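Local coordinates for fucolectin-related protein (Streptococcus pneumoniae, PDB 2J22) that probably binds fucose-containing glycans such as blood group antigens, as the calcium-containing fucose-binding module of a pneumococcal virulence factor, at residues Leu12-Leu17 / Glu141-Thr146. Numbering follows the deposited sequence.
Sequences LSNIAL and EVEVYT. With CA (calcium ion), chain B.
N14 OD1 is gripped by two backbone N-H groups. V144 N donates to it across the contact at 2.9 Å, and A16 N donates at 3.2 Å to close an Asx turn. The two donors reach OD1 from opposite faces of the amide plane. CG of N14 lies anti to its backbone N (chi1 -176°), beside the carbonyl carbon. Preceding N14, S13 and T146 form a hydrogen-bonded antiparallel pair, with S13 N to T146 O at 2.8 Å. N14 and Y145 are the next, non-hydrogen-bonded pair. Past N14, I15 N makes a weak bond to V144 O as the chain turns.

N14 ND2 lies 3.4 Å from E143 CG. It also donates to a water, which donates to V142 O and E141 OE2. E141 OE2 also accepts from G38 N, while OE1 binds the calcium ion at 2.6 Å. The water therefore links the turn to the metal site, which L34, D37, N39, S48 and A140 complete.

On the N14 side of the sheet, CB of N14 lies 3.8 Å from Y145 CE1. Y145 OH donates to E143 OE1. On the face that carries S13 and T146, I15 CD1 meets T146 CG2 at 3.5 Å, the side chains crossing at about a right angle.

Strands 13-14 and 67-77 both pair with strand 139-146. I15 and A16 also touch strand 59-64 of the second sheet of this galactose-binding-like beta sandwich.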
loop_
_atom_site.group_PDB
_atom_site.type_symbol
_atom_site.label_atom_id
_atom_site.label_comp_id
_atom_site.label_asym_id
_atom_site.label_seq_id
_atom_site.Cartn_x
_atom_site.Cartn_y
_atom_site.Cartn_z
ATOM N N LEU A 12 1.193 9.663 17.266
ATOM C CA LEU A 12 0.834 8.913 16.026
ATOM C C LEU A 12 0.689 7.451 16.338
ATOM O O LEU A 12 1.571 6.874 16.986
ATOM C CB LEU A 12 1.897 9.082 14.939
ATOM C CG LEU A 12 1.990 10.483 14.354
ATOM C CD1 LEU A 12 3.115 10.588 13.361
ATOM C CD2 LEU A 12 0.636 10.940 13.738
ATOM N N SER A 13 -0.407 6.842 15.880
ATOM C CA SER A 13 -0.499 5.387 15.929
ATOM C C SER A 13 -0.748 4.792 14.509
ATOM O O SER A 13 -1.371 5.452 13.648
ATOM C CB SER A 13 -1.522 4.955 16.984
ATOM O OG SER A 13 -2.558 4.157 16.448
ATOM N N ASN A 14 -0.215 3.584 14.261
ATOM C CA ASN A 14 -0.386 2.931 12.939
ATOM C C ASN A 14 -1.675 2.168 12.928
ATOM O O ASN A 14 -1.752 0.996 13.343
ATOM C CB ASN A 14 0.790 2.021 12.626
ATOM C CG ASN A 14 0.701 1.426 11.264
ATOM O OD1 ASN A 14 -0.144 1.823 10.459
ATOM N ND2 ASN A 14 1.508 0.413 11.017
ATOM N N ILE A 15 -2.741 2.826 12.511
ATOM C CA ILE A 15 -4.009 2.090 12.511
ATOM C C ILE A 15 -4.179 1.133 11.348
ATOM O O ILE A 15 -5.170 0.401 11.318
ATOM C CB ILE A 15 -5.205 3.051 12.544
ATOM C CG1 ILE A 15 -5.150 3.961 11.314
ATOM C CG2 ILE A 15 -5.233 3.783 13.880
ATOM C CD1 ILE A 15 -6.581 4.497 10.927
ATOM N N ALA A 16 -3.238 1.077 10.406
ATOM C CA ALA A 16 -3.314 0.023 9.357
ATOM C C ALA A 16 -3.344 -1.406 9.908
ATOM O O ALA A 16 -3.947 -2.318 9.296
ATOM C CB ALA A 16 -2.138 0.166 8.351
ATOM N N LEU A 17 -2.609 -1.628 11.001
ATOM C CA LEU A 17 -2.384 -2.979 11.522
ATOM C C LEU A 17 -3.659 -3.825 11.608
ATOM O O LEU A 17 -4.624 -3.471 12.317
ATOM C CB LEU A 17 -1.682 -2.941 12.881
ATOM C CG LEU A 17 -0.308 -2.263 12.798
ATOM C CD1 LEU A 17 0.230 -1.858 14.186
ATOM C CD2 LEU A 17 0.634 -3.226 12.087
ATOM N N GLU A 141 5.184 -3.425 3.503
ATOM C CA GLU A 141 4.360 -2.817 4.505
ATOM C C GLU A 141 3.774 -1.468 4.020
ATOM O O GLU A 141 4.420 -0.637 3.315
ATOM C CB GLU A 141 5.129 -2.694 5.863
ATOM C CG GLU A 141 4.258 -2.374 7.063
ATOM C CD GLU A 141 3.594 -3.611 7.658
ATOM O OE1 GLU A 141 3.732 -4.700 7.103
ATOM O OE2 GLU A 141 2.942 -3.452 8.703
ATOM N N VAL A 142 2.535 -1.256 4.400
ATOM C CA VAL A 142 1.866 0.052 4.177
ATOM C C VAL A 142 1.399 0.486 5.572
ATOM O O VAL A 142 0.625 -0.177 6.194
ATOM C CB VAL A 142 0.622 -0.064 3.196
ATOM C CG1 VAL A 142 -0.180 1.265 3.092
ATOM C CG2 VAL A 142 1.018 -0.595 1.794
ATOM N N GLU A 143 1.919 1.561 6.091
ATOM C CA GLU A 143 1.526 2.058 7.404
ATOM C C GLU A 143 0.704 3.353 7.274
ATOM O O GLU A 143 1.060 4.265 6.513
ATOM C CB GLU A 143 2.795 2.288 8.233
ATOM C CG GLU A 143 3.648 1.007 8.380
ATOM C CD GLU A 143 4.904 1.239 9.197
ATOM O OE1 GLU A 143 5.310 2.394 9.281
ATOM O OE2 GLU A 143 5.434 0.268 9.783
ATOM N N VAL A 144 -0.382 3.415 8.032
ATOM C CA VAL A 144 -1.311 4.561 8.011
ATOM C C VAL A 144 -1.469 5.113 9.455
ATOM O O VAL A 144 -2.070 4.478 10.325
ATOM C CB VAL A 144 -2.694 4.215 7.440
ATOM C CG1 VAL A 144 -3.625 5.469 7.384
ATOM C CG2 VAL A 144 -2.595 3.521 6.028
ATOM N N TYR A 145 -0.914 6.297 9.665
ATOM C CA TYR A 145 -0.809 6.973 10.962
ATOM C C TYR A 145 -1.925 8.025 11.197
ATOM O O TYR A 145 -2.185 8.878 10.331
ATOM C CB TYR A 145 0.544 7.672 11.016
ATOM C CG TYR A 145 1.654 6.653 11.114
ATOM C CD1 TYR A 145 2.000 6.114 12.350
ATOM C CD2 TYR A 145 2.326 6.191 9.968
ATOM C CE1 TYR A 145 3.010 5.140 12.471
ATOM C CE2 TYR A 145 3.369 5.232 10.079
ATOM C CZ TYR A 145 3.674 4.711 11.326
ATOM O OH TYR A 145 4.628 3.723 11.488
ATOM N N THR A 146 -2.579 7.934 12.349
ATOM C CA THR A 146 -3.482 9.002 12.797
ATOM C C THR A 146 -2.998 9.430 14.177
ATOM O O THR A 146 -2.172 8.746 14.791
ATOM C CB THR A 146 -4.980 8.522 12.895
ATOM O OG1 THR A 146 -5.103 7.580 13.974
ATOM C CG2 THR A 146 -5.414 7.757 11.644
HETATM CA CA CA B . 4.831 -6.839 6.173
HETATM O O HOH W 1 0.993 -1.631 8.764
#